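Local coordinates for protein SeqA (Vibrio cholerae, PDB 3SK7) that binds pairs of hemimethylated GATC sequences in the replication origin and so negatively regulates the initiation of chromosome replication, at residues A[29-34]-A[73-78]; A[40-45]-A[100-105]; A[69-74]-A[82-87]. All coordinates share one frame; numbering follows the deposited sequence. Where two conformers were deposited one is given.

Contact 1: A[29-34]-A[73-78]; sequences LILSTL and KAIPNT
Ser32, on helix 23-37, comes closest to the other segment at Pro76, with the two CA atoms 6.0 Å apart, where the chain leaving strand 73-74 makes a type II beta turn from Ile75 to Thr78. The Ser32 hydroxyl is set beside its own backbone N, anti to the carbonyl carbon (chi1 -67°), and from there OG donates to Pro76 O at 2.7 Å. It meets that oxygen only 20° out of the carbonyl plane. OG is also hydrogen-bonded to Met28 O in the preceding helical turn. The same OG lies against the proline ring, 3.5 Å from Pro76 CD, and the Ile75 CG2 methyl also lies 3.5 Å from OG. Next to this polar grip, the two branches of Ile75 fit against Leu31: CG2 touches Leu31 CB at 3.9 Å and CD1 meets Leu31 CD1 at 4.0 Å, the side chains crossing at about a right angle. A water donates to both Ser32 O and Asn77 O, a second tie between helix and turn. Within the turn, Thr78 OG1 donates to Ile75 O at 2.9 Å. The contact thus fastens the turn between strands 73-74 and 81-82 to one flank of helix 23-37, while Leu29 and Thr33 of that helix pack on Leu11 of helix 3-12.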
# COMPACT_ATOMS: atom_id res chain seq x y z
N LEU A 29 0.18 -1.20 -6.56
CA LEU A 29 0.95 -2.42 -6.73
C LEU A 29 1.81 -2.71 -5.50
O LEU A 29 1.97 -3.85 -5.10
CB LEU A 29 1.80 -2.34 -8.00
CG LEU A 29 2.62 -3.57 -8.34
CD1 LEU A 29 1.77 -4.83 -8.35
CD2 LEU A 29 3.30 -3.38 -9.69
N ILE A 30 2.33 -1.67 -4.88
CA ILE A 30 3.05 -1.84 -3.62
C ILE A 30 2.15 -2.47 -2.54
O ILE A 30 2.54 -3.46 -1.88
CB ILE A 30 3.60 -0.50 -3.12
CG1 ILE A 30 4.84 -0.10 -3.92
CG2 ILE A 30 3.97 -0.55 -1.63
CD1 ILE A 30 5.20 1.37 -3.83
N LEU A 31 0.94 -1.92 -2.38
CA LEU A 31 0.00 -2.49 -1.42
C LEU A 31 -0.39 -3.93 -1.76
O LEU A 31 -0.41 -4.80 -0.89
CB LEU A 31 -1.23 -1.62 -1.29
CG LEU A 31 -1.00 -0.23 -0.69
CD1 LEU A 31 -2.22 0.64 -0.93
CD2 LEU A 31 -0.70 -0.31 0.78
N SER A 32 -0.68 -4.19 -3.03
CA SER A 32 -1.03 -5.55 -3.44
C SER A 32 0.10 -6.50 -3.11
O SER A 32 -0.14 -7.65 -2.70
CB SER A 32 -1.30 -5.62 -4.95
OG SER A 32 -2.47 -4.91 -5.33
N THR A 33 1.32 -6.04 -3.33
CA THR A 33 2.49 -6.89 -3.13
C THR A 33 2.72 -7.18 -1.64
O THR A 33 3.05 -8.30 -1.26
CB THR A 33 3.74 -6.27 -3.74
OG1 THR A 33 3.57 -6.13 -5.15
CG2 THR A 33 4.96 -7.14 -3.50
N LEU A 34 2.54 -6.16 -0.81
CA LEU A 34 2.68 -6.34 0.63
C LEU A 34 1.70 -7.38 1.12
O LEU A 34 2.03 -8.23 1.96
CB LEU A 34 2.48 -5.02 1.37
CG LEU A 34 3.62 -4.02 1.22
CD1 LEU A 34 3.18 -2.66 1.69
CD2 LEU A 34 4.84 -4.44 1.99
N LYS A 73 -10.74 3.02 -3.49
CA LYS A 73 -10.43 2.11 -4.59
C LYS A 73 -10.03 0.74 -4.06
O LYS A 73 -9.36 0.63 -3.03
CB LYS A 73 -9.29 2.70 -5.42
CG LYS A 73 -9.02 2.03 -6.74
CD LYS A 73 -7.91 2.76 -7.49
CE LYS A 73 -7.86 2.38 -8.96
NZ LYS A 73 -6.85 3.21 -9.67
N ALA A 74 -10.39 -0.31 -4.79
CA ALA A 74 -10.03 -1.66 -4.41
C ALA A 74 -8.56 -1.90 -4.66
O ALA A 74 -8.03 -1.50 -5.71
CB ALA A 74 -10.86 -2.66 -5.18
N ILE A 75 -7.91 -2.52 -3.69
CA ILE A 75 -6.53 -2.93 -3.85
C ILE A 75 -6.49 -4.27 -4.58
O ILE A 75 -6.97 -5.27 -4.09
CB ILE A 75 -5.81 -3.05 -2.51
CG1 ILE A 75 -5.86 -1.73 -1.78
CG2 ILE A 75 -4.36 -3.44 -2.71
CD1 ILE A 75 -5.37 -1.80 -0.32
N PRO A 76 -5.96 -4.28 -5.80
CA PRO A 76 -6.06 -5.48 -6.63
C PRO A 76 -5.51 -6.75 -5.97
O PRO A 76 -4.50 -6.70 -5.26
CB PRO A 76 -5.20 -5.12 -7.86
CG PRO A 76 -5.28 -3.66 -7.95
CD PRO A 76 -5.30 -3.17 -6.51
N ASN A 77 -6.23 -7.86 -6.18
CA ASN A 77 -5.84 -9.16 -5.66
C ASN A 77 -5.86 -9.20 -4.14
O ASN A 77 -5.18 -9.99 -3.51
CB ASN A 77 -4.47 -9.55 -6.20
CG ASN A 77 -4.46 -9.65 -7.71
OD1 ASN A 77 -3.59 -9.11 -8.39
ND2 ASN A 77 -5.44 -10.35 -8.25
N THR A 78 -6.66 -8.33 -3.56
CA THR A 78 -6.89 -8.34 -2.11
C THR A 78 -8.36 -8.08 -1.84
O THR A 78 -9.09 -7.64 -2.72
CB THR A 78 -6.07 -7.24 -1.31
OG1 THR A 78 -6.77 -6.02 -1.34
CG2 THR A 78 -4.70 -7.03 -1.87
O HOH W 1 -2.25 -9.92 -2.92

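Contact 2: A[40-45]-A[100-105]; sequences ASFSEA and VRMGFP
Met102 reaches Ser41 and Phe42 with CG set beside its own backbone N (chi1 -70°) and a bend at chi3 (73°) that places CE near Phe42 N, while Glu44 and Arg101 each start with CG anti to the backbone N and bend at chi2, and their charged ends meet. The contact joins helix 39-47 to the C-terminal end of helix 88-101, which closes in a Schellman motif with Gly103 at positive phi. Met102 reaches over to helix 39-47: its CG is 3.3 Å from Ser41 OG, and CE packs on Phe42 CB at 4.1 Å. SD stands at the edge of the Phe42 ring, 5.5 Å from the centroid, a Met-aromatic contact. Ala45 CB touches both neighbours, Arg101 CG at 3.8 Å and Met102 CG at 4.0 Å.

Farther out, Arg101 grips Glu44 side-on in a two-pronged salt bridge. The carboxylate and guanidinium planes are 17° apart, nearly coplanar, and each oxygen takes one nitrogen on its syn side. Paired bonds of this kind fix the rotation of both groups, and Arg101 also makes a cation-pi contact with Phe48. Phe42 carries the contact inward, its ring packing on Leu31 and Leu34 of helix 23-37. A water bridges Ser41 OG and Met102 O, donating to the carbonyl. In the salt bridge itself, NE donates to Glu44 OE1 at 3.1 Å and NH1 of Arg101 to Glu44 OE2 at 2.9 Å, both nearly straight.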
# COMPACT_ATOMS: atom_id res chain seq x y z
N ALA A 40 -1.56 -11.94 6.53
CA ALA A 40 -1.96 -11.78 7.93
C ALA A 40 -1.41 -10.51 8.54
O ALA A 40 -2.12 -9.75 9.22
CB ALA A 40 -1.51 -12.99 8.74
N SER A 41 -0.12 -10.27 8.30
CA SER A 41 0.56 -9.08 8.78
C SER A 41 -0.03 -7.81 8.14
O SER A 41 -0.27 -6.79 8.80
CB SER A 41 2.04 -9.22 8.46
OG SER A 41 2.75 -8.13 8.96
N PHE A 42 -0.28 -7.89 6.83
CA PHE A 42 -0.89 -6.78 6.10
C PHE A 42 -2.27 -6.45 6.65
O PHE A 42 -2.60 -5.27 6.87
CB PHE A 42 -0.99 -7.10 4.61
CG PHE A 42 -1.56 -5.99 3.79
CD1 PHE A 42 -2.93 -5.93 3.54
CD2 PHE A 42 -0.74 -5.02 3.24
CE1 PHE A 42 -3.44 -4.91 2.78
CE2 PHE A 42 -1.26 -4.02 2.45
CZ PHE A 42 -2.60 -3.96 2.22
N SER A 43 -3.07 -7.50 6.88
CA SER A 43 -4.42 -7.33 7.41
C SER A 43 -4.38 -6.61 8.75
O SER A 43 -5.14 -5.65 8.99
CB SER A 43 -5.12 -8.68 7.55
OG SER A 43 -6.43 -8.53 8.07
N GLU A 44 -3.50 -7.08 9.63
CA GLU A 44 -3.41 -6.46 10.95
C GLU A 44 -3.02 -4.99 10.82
O GLU A 44 -3.55 -4.11 11.52
CB GLU A 44 -2.41 -7.18 11.86
CG GLU A 44 -2.50 -6.74 13.33
CD GLU A 44 -1.77 -5.43 13.64
OE1 GLU A 44 -0.78 -5.06 12.94
OE2 GLU A 44 -2.20 -4.77 14.62
N ALA A 45 -2.05 -4.72 9.95
CA ALA A 45 -1.50 -3.38 9.84
C ALA A 45 -2.46 -2.37 9.25
O ALA A 45 -2.36 -1.18 9.55
CB ALA A 45 -0.22 -3.43 9.02
N VAL A 100 6.11 -0.27 8.41
CA VAL A 100 6.68 -0.24 9.75
C VAL A 100 5.96 -1.22 10.66
O VAL A 100 6.61 -2.00 11.42
CB VAL A 100 6.61 1.18 10.36
CG1 VAL A 100 6.87 1.13 11.83
CG2 VAL A 100 7.63 2.08 9.70
N ARG A 101 4.63 -1.21 10.62
CA ARG A 101 3.85 -2.11 11.45
C ARG A 101 4.05 -3.59 11.08
O ARG A 101 4.02 -4.46 11.96
CB ARG A 101 2.40 -1.74 11.38
CG ARG A 101 1.53 -2.55 12.25
CD ARG A 101 1.78 -2.26 13.71
NE ARG A 101 0.71 -2.82 14.50
CZ ARG A 101 0.38 -2.42 15.72
NH1 ARG A 101 -0.63 -3.01 16.32
NH2 ARG A 101 1.07 -1.46 16.31
N MET A 102 4.26 -3.85 9.79
CA MET A 102 4.53 -5.21 9.35
C MET A 102 5.94 -5.69 9.69
O MET A 102 6.26 -6.85 9.48
CB MET A 102 4.33 -5.32 7.83
CG MET A 102 2.89 -5.22 7.34
SD MET A 102 2.73 -5.33 5.55
CE MET A 102 3.06 -7.05 5.24
N GLY A 103 6.78 -4.79 10.19
CA GLY A 103 8.10 -5.15 10.68
C GLY A 103 9.27 -4.98 9.73
O GLY A 103 10.36 -5.49 10.00
N PHE A 104 9.05 -4.26 8.63
CA PHE A 104 10.13 -4.03 7.70
C PHE A 104 11.15 -3.05 8.28
O PHE A 104 10.84 -2.12 9.01
CB PHE A 104 9.59 -3.47 6.38
CG PHE A 104 8.88 -4.48 5.53
CD1 PHE A 104 9.57 -5.19 4.57
CD2 PHE A 104 7.52 -4.69 5.67
CE1 PHE A 104 8.91 -6.10 3.77
CE2 PHE A 104 6.87 -5.60 4.87
CZ PHE A 104 7.58 -6.30 3.91
N PRO A 105 12.41 -3.25 7.93
CA PRO A 105 13.46 -2.31 8.29
C PRO A 105 13.38 -1.03 7.46
O PRO A 105 12.85 -1.05 6.33
CB PRO A 105 14.74 -3.07 7.97
CG PRO A 105 14.33 -4.05 6.92
CD PRO A 105 12.92 -4.43 7.24
O HOH W 2 5.39 -8.83 7.72

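Contact 3: A[69-74]-A[82-87]; sequences TTKPKA and VITNNN
Thr70 and Ile83 meet at a slant, Ile83 CG2 resting on Thr70 CB at 3.7 Å, and Lys71 slants in the same manner across Asn85. The Lys71 chain bends at chi3 and chi4, and its CE comes to 3.3 Å from Asn85 CA; this contact is made by the end of the lysine against backbone and CB. Thr69 O also touches Asn85 CB, at 3.2 Å. Thr84 turns its two branches to different tasks. With OG1 between the backbone N and the carbonyl carbon (chi1 71°), the hydroxyl donates to Lys71 O at 2.7 Å, in the carbonyl plane, while the CG2 methyl packs on Lys73 CB at 3.9 Å.

Backbone bonds join the same two segments. Lys73 and Val82 form an antiparallel hydrogen-bonded pair, the end of a small beta hairpin between strands 73-74 and 81-82; Lys73 N to Val82 O and Val82 N to Lys73 O are both 2.9 Å. Beyond it the pairing becomes irregular: Thr84 N donates to Thr70 O, which also receives a weak bond from Asn85 N at the centre of an inverse gamma turn. Pro72, lacking an N-H, adds a CA-H...O contact to Val82 O. The Thr70 hydroxyl bonds instead to Leu63 O in helix 60-66 and Gly67 O just after it. Main-chain carbonyls are therefore the principal acceptors here, and the threonine hydroxyl of Thr84 extends the cross-strand bonding beyond the Lys73-Val82 pair.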
# COMPACT_ATOMS: atom_id res chain seq x y z
N THR A 69 -16.00 12.03 -0.16
CA THR A 69 -15.02 12.35 -1.20
C THR A 69 -13.68 11.65 -1.03
O THR A 69 -12.68 12.07 -1.59
CB THR A 69 -14.78 13.87 -1.29
OG1 THR A 69 -14.28 14.36 -0.04
CG2 THR A 69 -16.08 14.59 -1.65
N THR A 70 -13.67 10.58 -0.26
CA THR A 70 -12.45 9.79 -0.08
C THR A 70 -12.00 8.99 -1.32
O THR A 70 -10.87 8.51 -1.34
CB THR A 70 -12.58 8.83 1.10
OG1 THR A 70 -13.71 7.98 0.92
CG2 THR A 70 -12.72 9.58 2.39
N LYS A 71 -12.85 8.85 -2.33
CA LYS A 71 -12.50 8.12 -3.56
C LYS A 71 -11.88 6.76 -3.28
O LYS A 71 -10.75 6.47 -3.71
CB LYS A 71 -11.57 8.97 -4.43
CG LYS A 71 -12.16 10.30 -4.84
CD LYS A 71 -11.23 11.12 -5.74
CE LYS A 71 -9.87 11.36 -5.07
NZ LYS A 71 -9.44 12.80 -5.05
N PRO A 72 -12.59 5.93 -2.52
CA PRO A 72 -12.05 4.61 -2.22
C PRO A 72 -11.83 3.79 -3.49
O PRO A 72 -12.65 3.83 -4.43
CB PRO A 72 -13.12 3.99 -1.34
CG PRO A 72 -14.33 4.77 -1.58
CD PRO A 72 -13.90 6.13 -1.90
N LYS A 73 -10.74 3.02 -3.49
CA LYS A 73 -10.43 2.11 -4.59
C LYS A 73 -10.03 0.74 -4.06
O LYS A 73 -9.36 0.63 -3.03
CB LYS A 73 -9.29 2.70 -5.42
CG LYS A 73 -9.02 2.03 -6.74
CD LYS A 73 -7.91 2.76 -7.49
CE LYS A 73 -7.86 2.38 -8.96
NZ LYS A 73 -6.85 3.21 -9.67
N ALA A 74 -10.39 -0.31 -4.79
CA ALA A 74 -10.03 -1.66 -4.41
C ALA A 74 -8.56 -1.90 -4.66
O ALA A 74 -8.03 -1.50 -5.71
CB ALA A 74 -10.86 -2.66 -5.18
N VAL A 82 -8.78 1.20 -0.20
CA VAL A 82 -8.00 2.30 0.36
C VAL A 82 -8.50 3.63 -0.16
O VAL A 82 -8.99 3.71 -1.28
CB VAL A 82 -6.50 2.10 0.05
CG1 VAL A 82 -6.20 2.17 -1.45
CG2 VAL A 82 -5.64 3.10 0.78
N ILE A 83 -8.42 4.67 0.66
CA ILE A 83 -8.77 6.00 0.22
C ILE A 83 -7.68 6.57 -0.70
O ILE A 83 -6.48 6.35 -0.49
CB ILE A 83 -9.09 6.94 1.38
CG1 ILE A 83 -7.84 7.30 2.17
CG2 ILE A 83 -10.16 6.33 2.29
CD1 ILE A 83 -8.10 8.35 3.22
N THR A 84 -8.10 7.27 -1.75
CA THR A 84 -7.17 7.80 -2.73
C THR A 84 -7.32 9.28 -2.97
O THR A 84 -6.68 9.80 -3.89
CB THR A 84 -7.24 7.07 -4.08
OG1 THR A 84 -8.46 7.40 -4.76
CG2 THR A 84 -7.15 5.59 -3.91
N ASN A 85 -8.08 9.96 -2.12
CA ASN A 85 -8.19 11.43 -2.20
C ASN A 85 -6.98 12.08 -1.56
O ASN A 85 -7.09 12.83 -0.59
CB ASN A 85 -9.45 11.93 -1.48
CG ASN A 85 -9.37 11.74 0.05
OD1 ASN A 85 -8.67 10.85 0.53
ND2 ASN A 85 -10.08 12.57 0.79
N ASN A 86 -5.81 11.80 -2.10
CA ASN A 86 -4.60 12.25 -1.44
C ASN A 86 -3.46 12.44 -2.44
O ASN A 86 -3.55 11.98 -3.57
CB ASN A 86 -4.18 11.27 -0.34
CG ASN A 86 -4.33 9.82 -0.75
OD1 ASN A 86 -3.91 9.41 -1.84
ND2 ASN A 86 -4.94 9.03 0.12
N ASN A 87 -2.42 13.13 -2.00
CA ASN A 87 -1.25 13.38 -2.82
C ASN A 87 -0.18 12.31 -2.60
O ASN A 87 -0.36 11.39 -1.80
CB ASN A 87 -0.70 14.81 -2.59
CG ASN A 87 -0.15 15.03 -1.20
OD1 ASN A 87 -0.03 14.12 -0.40
ND2 ASN A 87 0.22 16.29 -0.91
O HOH W 3 -11.82 14.21 0.99

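Contact 1 is the most central of the three and largely buried; contacts 2 and 3 are partly buried and lie on opposite sides of the chain's centre. Contacts 1 and 3 share Lys73 and Ala74 of strand 73-74, and Ile75 CG1 packs on Val82 CG1 at 3.9 Å within the hairpin, while Leu31 CD1 of helix 23-37 approaches Val82 CG1 at 4.3 Å. Contact 2 meets the same helix from elsewhere, through Phe42 and Met102 against Leu34. Chemistry follows place: one hydroxyl-to-carbonyl bond amid aliphatic side chains in contact 1, a sulfur-aromatic core flanked by an outer salt bridge in contact 2, and mainly backbone hydrogen bonding in contact 3.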